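Local coordinates for putative flavoprotein decarboxylase (Streptomyces olivoviridis, PDB 6JLS) that binds flavin mononucleotide and acts as an FMN-dependent cysteine decarboxylase in thioviridamide biosynthesis, at residues A[21-26]-A[98-103]; A[48-53]-A[116-121]. All coordinates share one frame; numbering follows the deposited sequence.

Contact 1: residues A[21-26]-A[98-103]; sequences MCLSGS and VAPATA. With FMN (flavin mononucleotide), chain B.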
loop_
_atom_site.group_PDB
_atom_site.type_symbol
_atom_site.label_atom_id
_atom_site.label_comp_id
_atom_site.label_asym_id
_atom_site.label_seq_id
_atom_site.Cartn_x
_atom_site.Cartn_y
_atom_site.Cartn_z
ATOM N N MET A 21 -12.099 14.411 -29.067
ATOM C CA MET A 21 -12.831 15.152 -28.049
ATOM C C MET A 21 -12.012 15.190 -26.755
ATOM O O MET A 21 -11.590 14.139 -26.251
ATOM C CB MET A 21 -14.183 14.464 -27.833
ATOM C CG MET A 21 -14.992 14.916 -26.646
ATOM S SD MET A 21 -16.650 14.136 -26.612
ATOM C CE MET A 21 -16.370 12.656 -27.560
ATOM N N CYS A 22 -11.781 16.386 -26.215
ATOM C CA CYS A 22 -11.038 16.531 -24.966
ATOM C C CYS A 22 -11.948 17.022 -23.847
ATOM O O CYS A 22 -12.776 17.916 -24.049
ATOM C CB CYS A 22 -9.853 17.490 -25.115
ATOM S SG CYS A 22 -8.539 16.983 -26.265
ATOM N N LEU A 23 -11.780 16.438 -22.659
ATOM C CA LEU A 23 -12.613 16.741 -21.504
ATOM C C LEU A 23 -11.759 17.280 -20.362
ATOM O O LEU A 23 -10.758 16.662 -19.981
ATOM C CB LEU A 23 -13.371 15.496 -21.050
ATOM C CG LEU A 23 -14.315 14.859 -22.073
ATOM C CD1 LEU A 23 -15.091 13.721 -21.414
ATOM C CD2 LEU A 23 -15.267 15.901 -22.629
ATOM N N SER A 24 -12.183 18.409 -19.805
ATOM C CA SER A 24 -11.523 19.179 -18.755
ATOM C C SER A 24 -12.226 18.957 -17.406
ATOM O O SER A 24 -13.356 18.467 -17.337
ATOM C CB SER A 24 -11.545 20.673 -19.142
ATOM O OG SER A 24 -10.469 21.377 -18.586
ATOM N N GLY A 25 -11.583 19.402 -16.327
ATOM C CA GLY A 25 -12.140 19.249 -14.997
ATOM C C GLY A 25 -13.300 20.169 -14.658
ATOM O O GLY A 25 -13.258 20.934 -13.684
ATOM N N SER A 26 -14.345 20.108 -15.472
ATOM C CA SER A 26 -15.597 20.787 -15.199
ATOM C C SER A 26 -16.694 19.736 -15.080
ATOM O O SER A 26 -16.636 18.690 -15.735
ATOM C CB SER A 26 -15.930 21.785 -16.310
ATOM O OG SER A 26 -17.304 22.116 -16.304
ATOM N N VAL A 98 -12.204 20.798 -27.399
ATOM C CA VAL A 98 -12.084 20.807 -25.944
ATOM C C VAL A 98 -13.379 21.397 -25.402
ATOM O O VAL A 98 -13.650 22.602 -25.546
ATOM C CB VAL A 98 -10.855 21.580 -25.452
ATOM C CG1 VAL A 98 -10.719 21.450 -23.926
ATOM C CG2 VAL A 98 -9.602 21.065 -26.131
ATOM N N ALA A 99 -14.187 20.540 -24.786
ATOM C CA ALA A 99 -15.545 20.885 -24.392
ATOM C C ALA A 99 -16.013 19.927 -23.301
ATOM O O ALA A 99 -16.305 18.756 -23.579
ATOM C CB ALA A 99 -16.475 20.827 -25.599
ATOM N N PRO A 100 -16.095 20.381 -22.046
ATOM C CA PRO A 100 -15.802 21.761 -21.646
ATOM C C PRO A 100 -14.310 22.060 -21.540
ATOM O O PRO A 100 -13.513 21.151 -21.326
ATOM C CB PRO A 100 -16.468 21.865 -20.279
ATOM C CG PRO A 100 -16.375 20.454 -19.721
ATOM C CD PRO A 100 -16.511 19.539 -20.910
ATOM N N ALA A 101 -13.946 23.330 -21.690
ATOM C CA ALA A 101 -12.583 23.808 -21.455
ATOM C C ALA A 101 -12.608 24.679 -20.207
ATOM O O ALA A 101 -13.228 25.748 -20.205
ATOM C CB ALA A 101 -12.052 24.589 -22.661
ATOM N N THR A 102 -11.952 24.215 -19.146
ATOM C CA THR A 102 -11.885 24.970 -17.907
ATOM C C THR A 102 -11.008 26.211 -18.065
ATOM O O THR A 102 -10.233 26.346 -19.014
ATOM C CB THR A 102 -11.282 24.133 -16.789
ATOM O OG1 THR A 102 -9.972 23.741 -17.209
ATOM C CG2 THR A 102 -12.181 22.903 -16.447
ATOM N N ALA A 103 -11.104 27.105 -17.079
ATOM C CA ALA A 103 -10.191 28.242 -17.030
ATOM C C ALA A 103 -8.745 27.769 -17.000
ATOM O O ALA A 103 -7.884 28.333 -17.690
ATOM C CB ALA A 103 -10.494 29.112 -15.807
HETATM N N1 FMN B . -13.185 25.143 -13.452
HETATM C C2 FMN B . -13.593 25.721 -14.633
HETATM O O2 FMN B . -12.798 26.400 -15.278
HETATM N N3 FMN B . -14.886 25.548 -15.082
HETATM C C4 FMN B . -15.783 24.792 -14.355
HETATM O O4 FMN B . -16.939 24.631 -14.752
HETATM C C4A FMN B . -15.371 24.207 -13.164
HETATM N N5 FMN B . -16.259 23.446 -12.429
HETATM C C5A FMN B . -15.863 22.865 -11.243
HETATM C C6 FMN B . -16.781 22.111 -10.524
HETATM C C7 FMN B . -16.399 21.509 -9.326
HETATM C C7M FMN B . -17.414 20.697 -8.563
HETATM C C8 FMN B . -15.083 21.669 -8.846
HETATM C C8M FMN B . -14.664 21.021 -7.553
HETATM C C9 FMN B . -14.165 22.434 -9.576
HETATM C C9A FMN B . -14.556 23.033 -10.778
HETATM N N10 FMN B . -13.663 23.798 -11.519
HETATM C C10 FMN B . -14.067 24.382 -12.709
HETATM C "C1'" FMN B . -12.249 23.976 -11.048
HETATM C "C2'" FMN B . -11.347 23.021 -11.849
HETATM O "O2'" FMN B . -11.677 21.660 -11.632
HETATM C "C3'" FMN B . -9.875 23.240 -11.529
HETATM O "O3'" FMN B . -9.494 24.496 -12.039
HETATM C "C4'" FMN B . -9.044 22.117 -12.148
HETATM O "O4'" FMN B . -7.688 22.125 -11.733
HETATM C "C5'" FMN B . -9.107 22.168 -13.668
HETATM O "O5'" FMN B . -8.222 21.168 -14.114
HETATM P P FMN B . -8.049 20.837 -15.669
HETATM O O1P FMN B . -8.315 22.093 -16.479
HETATM O O2P FMN B . -6.625 20.387 -15.917
HETATM O O3P FMN B . -9.042 19.778 -16.074
#
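Val98 and Cys22 face each other as a parallel bridge pair, with Val98 CG2 lying 3.7 Å from Cys22 CB on the side of the sheet that both share. One residue on, Ala99 N donates to Cys22 O over 3.1 Å. The cis peptide before Pro100 then turns the chain. Pro100 O takes a weak bond from Ser24 N, while the ring sets its CG 3.7 Å from Ser26 CB. At Thr102 the contact becomes polar. With chi1 at 59°, OG1 sits between the backbone N and the carbonyl carbon, 2.8 Å from Ser24 OG and near O1P of the phosphate, while CG2 rests against Gly25 C at 3.5 Å. Ala103 N, at the start of helix 103-110, donates to flavin O2 (2.6 Å). From the other segment Gly25, centre of an inverse gamma turn, donates through N to phosphate O3P (2.6 Å) and accepts from ribityl O2' through O. Thr105 OG1 and, from a second subunit, Cys114 O also bind the cofactor. Two parallel strands of a Rossmann-like sheet thus end in loops that clasp the FMN at their C-terminal edge, as in the phosphopantothenoylcysteine decarboxylase family.

Contact 2: residues A[48-53]-A[116-121]; sequences HVALTP and NIVTQI. With FMN (flavin mononucleotide), chain C; FMN (flavin mononucleotide), chain B.
Val118 leans from the first turn of helix 117-124 onto the end of strand 46-51, and its side chain illustrates how a branched residue can fill the angle between a helix and a strand. Its CB lies 3.8 Å from Thr52 CG2. There the side chain forks. CG1, anti to the backbone N (chi1 163°), passes by the same threonine methyl. CG2, anti to the carbonyl carbon, reaches the strand backbone itself, 3.5 Å from Leu51 C and close to Thr52 N, and also touches Ala50 CB. That alanine methyl is met from two further helix positions, by Ile117 CG2 and by Ile121 CD1, the latter at 3.7 Å; the axes of 48-51 and 117-121 approach to 7.9 Å at 127° between their directions, a closeness consistent with the small alanine between them.

Polar groups are served around this apolar patch. A water donates to Leu51 O (2.7 Å) and accepts from Val118 N, bridging the end of the strand to the opening turn of the helix. Asn116 occupies the N-cap: its OD1 takes the N-H of Thr119 at 2.9 Å in a nearly straight bond (171°), and its ND2 touches Thr52 CB and Pro53 CD. Helix 75-81 adjoins this end, where Asp75 accepts from Ile117 N.

The other branch of Thr52, OG1, donates to O3P of the FMN phosphate (2.5 Å) and accepts from Ala55 N. Gln120, farther along the helix, packs against a different FMN. Here a helix laid on one face of the parallel sheet of an alpha/beta sandwich backs the strand that leads into Thr52, which binds the phosphate, a layout consistent with the Rossmann-like fold of FMN-binding decarboxylases.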
loop_
_atom_site.group_PDB
_atom_site.type_symbol
_atom_site.label_atom_id
_atom_site.label_comp_id
_atom_site.label_asym_id
_atom_site.label_seq_id
_atom_site.Cartn_x
_atom_site.Cartn_y
_atom_site.Cartn_z
ATOM N N HIS A 48 -11.921 9.823 -30.915
ATOM C CA HIS A 48 -11.012 9.680 -29.782
ATOM C C HIS A 48 -11.430 10.613 -28.654
ATOM O O HIS A 48 -11.981 11.694 -28.892
ATOM C CB HIS A 48 -9.574 10.008 -30.157
ATOM C CG HIS A 48 -9.040 9.208 -31.297
ATOM N ND1 HIS A 48 -8.745 7.866 -31.191
ATOM C CD2 HIS A 48 -8.710 9.571 -32.557
ATOM C CE1 HIS A 48 -8.268 7.433 -32.343
ATOM N NE2 HIS A 48 -8.235 8.448 -33.188
ATOM N N VAL A 49 -11.128 10.215 -27.421
ATOM C CA VAL A 49 -11.435 11.020 -26.244
ATOM C C VAL A 49 -10.210 11.048 -25.348
ATOM O O VAL A 49 -9.577 10.009 -25.124
ATOM C CB VAL A 49 -12.652 10.484 -25.466
ATOM C CG1 VAL A 49 -12.917 11.353 -24.248
ATOM C CG2 VAL A 49 -13.869 10.463 -26.357
ATOM N N ALA A 50 -9.866 12.241 -24.863
ATOM C CA ALA A 50 -8.778 12.434 -23.918
ATOM C C ALA A 50 -9.305 13.226 -22.734
ATOM O O ALA A 50 -10.161 14.108 -22.901
ATOM C CB ALA A 50 -7.608 13.184 -24.555
ATOM N N LEU A 51 -8.789 12.915 -21.540
ATOM C CA LEU A 51 -9.254 13.511 -20.292
ATOM C C LEU A 51 -8.080 14.141 -19.557
ATOM O O LEU A 51 -6.975 13.590 -19.545
ATOM C CB LEU A 51 -9.928 12.457 -19.365
ATOM C CG LEU A 51 -11.276 11.822 -19.745
ATOM C CD1 LEU A 51 -11.184 11.025 -21.026
ATOM C CD2 LEU A 51 -11.763 10.910 -18.632
ATOM N N THR A 52 -8.316 15.290 -18.954
ATOM C CA THR A 52 -7.357 15.794 -17.996
ATOM C C THR A 52 -7.499 15.016 -16.693
ATOM O O THR A 52 -8.548 14.415 -16.429
ATOM C CB THR A 52 -7.592 17.277 -17.723
ATOM O OG1 THR A 52 -8.758 17.410 -16.904
ATOM C CG2 THR A 52 -7.755 18.073 -19.028
ATOM N N PRO A 53 -6.469 15.018 -15.847
ATOM C CA PRO A 53 -6.636 14.387 -14.523
ATOM C C PRO A 53 -7.859 14.893 -13.758
ATOM O O PRO A 53 -8.637 14.070 -13.260
ATOM C CB PRO A 53 -5.320 14.722 -13.808
ATOM C CG PRO A 53 -4.322 14.831 -14.929
ATOM C CD PRO A 53 -5.083 15.453 -16.089
ATOM N N ASN A 116 -0.187 18.084 -19.564
ATOM C CA ASN A 116 -0.934 16.834 -19.591
ATOM C C ASN A 116 -1.252 16.472 -21.032
ATOM O O ASN A 116 -1.052 17.263 -21.958
ATOM C CB ASN A 116 -2.229 16.902 -18.760
ATOM C CG ASN A 116 -3.140 18.051 -19.170
ATOM O OD1 ASN A 116 -3.159 18.476 -20.335
ATOM N ND2 ASN A 116 -3.896 18.567 -18.209
ATOM N N ILE A 117 -1.800 15.266 -21.184
ATOM C CA ILE A 117 -2.085 14.683 -22.492
ATOM C C ILE A 117 -3.084 15.531 -23.277
ATOM O O ILE A 117 -2.954 15.680 -24.496
ATOM C CB ILE A 117 -2.560 13.227 -22.299
ATOM C CG1 ILE A 117 -1.410 12.259 -22.588
ATOM C CG2 ILE A 117 -3.781 12.902 -23.131
ATOM C CD1 ILE A 117 -0.235 12.418 -21.653
ATOM N N VAL A 118 -4.079 16.118 -22.608
ATOM C CA VAL A 118 -5.049 16.948 -23.328
ATOM C C VAL A 118 -4.368 18.182 -23.937
ATOM O O VAL A 118 -4.529 18.471 -25.133
ATOM C CB VAL A 118 -6.226 17.338 -22.415
ATOM C CG1 VAL A 118 -7.007 18.519 -23.029
ATOM C CG2 VAL A 118 -7.162 16.141 -22.224
ATOM N N THR A 119 -3.599 18.926 -23.133
ATOM C CA THR A 119 -2.932 20.114 -23.662
ATOM C C THR A 119 -1.872 19.756 -24.695
ATOM O O THR A 119 -1.643 20.534 -25.630
ATOM C CB THR A 119 -2.304 20.935 -22.533
ATOM O OG1 THR A 119 -1.512 20.076 -21.694
ATOM C CG2 THR A 119 -3.391 21.616 -21.699
ATOM N N GLN A 120 -1.217 18.595 -24.553
ATOM C CA GLN A 120 -0.252 18.173 -25.566
ATOM C C GLN A 120 -0.938 17.853 -26.889
ATOM O O GLN A 120 -0.397 18.148 -27.964
ATOM C CB GLN A 120 0.536 16.964 -25.078
ATOM C CG GLN A 120 1.570 17.284 -24.031
ATOM C CD GLN A 120 2.050 16.028 -23.354
ATOM O OE1 GLN A 120 2.398 15.057 -24.017
ATOM N NE2 GLN A 120 2.022 16.017 -22.023
ATOM N N ILE A 121 -2.130 17.245 -26.834
ATOM C CA ILE A 121 -2.859 16.950 -28.063
ATOM C C ILE A 121 -3.213 18.239 -28.797
ATOM O O ILE A 121 -3.040 18.341 -30.015
ATOM C CB ILE A 121 -4.104 16.104 -27.759
ATOM C CG1 ILE A 121 -3.714 14.628 -27.563
ATOM C CG2 ILE A 121 -5.122 16.225 -28.891
ATOM C CD1 ILE A 121 -4.799 13.789 -26.857
HETATM N N1 FMN C . 7.424 17.689 -24.879
HETATM C C2 FMN C . 8.326 18.582 -25.414
HETATM O O2 FMN C . 8.173 19.784 -25.218
HETATM N N3 FMN C . 9.385 18.129 -26.173
HETATM C C4 FMN C . 9.555 16.778 -26.401
HETATM O O4 FMN C . 10.501 16.367 -27.076
HETATM C C4A FMN C . 8.647 15.877 -25.859
HETATM N N5 FMN C . 8.807 14.523 -26.078
HETATM C C5A FMN C . 7.909 13.621 -25.549
HETATM C C6 FMN C . 8.095 12.266 -25.793
HETATM C C7 FMN C . 7.201 11.336 -25.262
HETATM C C7M FMN C . 7.424 9.872 -25.542
HETATM C C8 FMN C . 6.112 11.772 -24.482
HETATM C C8M FMN C . 5.144 10.773 -23.905
HETATM C C9 FMN C . 5.931 13.141 -24.244
HETATM C C9A FMN C . 6.832 14.067 -24.779
HETATM N N10 FMN C . 6.672 15.429 -24.559
HETATM C C10 FMN C . 7.576 16.333 -25.094
HETATM C "C1'" FMN C . 5.534 15.930 -23.718
HETATM C "C2'" FMN C . 6.072 16.257 -22.315
HETATM O "O2'" FMN C . 6.588 15.112 -21.657
HETATM C "C3'" FMN C . 5.007 16.903 -21.441
HETATM O "O3'" FMN C . 4.734 18.186 -21.954
HETATM C "C4'" FMN C . 5.504 16.979 -19.999
HETATM O "O4'" FMN C . 4.503 17.379 -19.078
HETATM C "C5'" FMN C . 6.699 17.915 -19.883
HETATM O "O5'" FMN C . 6.988 17.987 -18.508
HETATM P P FMN C . 8.239 18.818 -17.958
HETATM O O1P FMN C . 8.522 19.974 -18.899
HETATM O O2P FMN C . 7.895 19.371 -16.592
HETATM O O3P FMN C . 9.454 17.927 -17.904
HETATM N N1 FMN B . -13.185 25.143 -13.452
HETATM C C2 FMN B . -13.593 25.721 -14.633
HETATM O O2 FMN B . -12.798 26.400 -15.278
HETATM N N3 FMN B . -14.886 25.548 -15.082
HETATM C C4 FMN B . -15.783 24.792 -14.355
HETATM O O4 FMN B . -16.939 24.631 -14.752
HETATM C C4A FMN B . -15.371 24.207 -13.164
HETATM N N5 FMN B . -16.259 23.446 -12.429
HETATM C C5A FMN B . -15.863 22.865 -11.243
HETATM C C6 FMN B . -16.781 22.111 -10.524
HETATM C C7 FMN B . -16.399 21.509 -9.326
HETATM C C7M FMN B . -17.414 20.697 -8.563
HETATM C C8 FMN B . -15.083 21.669 -8.846
HETATM C C8M FMN B . -14.664 21.021 -7.553
HETATM C C9 FMN B . -14.165 22.434 -9.576
HETATM C C9A FMN B . -14.556 23.033 -10.778
HETATM N N10 FMN B . -13.663 23.798 -11.519
HETATM C C10 FMN B . -14.067 24.382 -12.709
HETATM C "C1'" FMN B . -12.249 23.976 -11.048
HETATM C "C2'" FMN B . -11.347 23.021 -11.849
HETATM O "O2'" FMN B . -11.677 21.660 -11.632
HETATM C "C3'" FMN B . -9.875 23.240 -11.529
HETATM O "O3'" FMN B . -9.494 24.496 -12.039
HETATM C "C4'" FMN B . -9.044 22.117 -12.148
HETATM O "O4'" FMN B . -7.688 22.125 -11.733
HETATM C "C5'" FMN B . -9.107 22.168 -13.668
HETATM O "O5'" FMN B . -8.222 21.168 -14.114
HETATM P P FMN B . -8.049 20.837 -15.669
HETATM O O1P FMN B . -8.315 22.093 -16.479
HETATM O O2P FMN B . -6.625 20.387 -15.917
HETATM O O3P FMN B . -9.042 19.778 -16.074
HETATM O O HOH W 1 -4.711 15.018 -19.937
#

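Overall arrangement
Contact 1 and contact 2 lie with their centres about 9 Å apart and meet through neighbouring strands of one parallel sheet, 18-23 and 46-51. Along the chain their segments alternate, 21-26, 48-53, 98-103 and 116-121, so the two pairings interlock rather than follow one another. Contact 1 joins strand 18-23 to strand 95-101 within the sheet, whereas contact 2 sets helix 117-124 against strand 46-51. Probable hydrogen bonds from Met21 N to His48 O and from Leu23 N to Ala50 O tie the two together. Both reach the same FMN phosphate, illustrating how adjacent strand ends of a single sheet build one cofactor site.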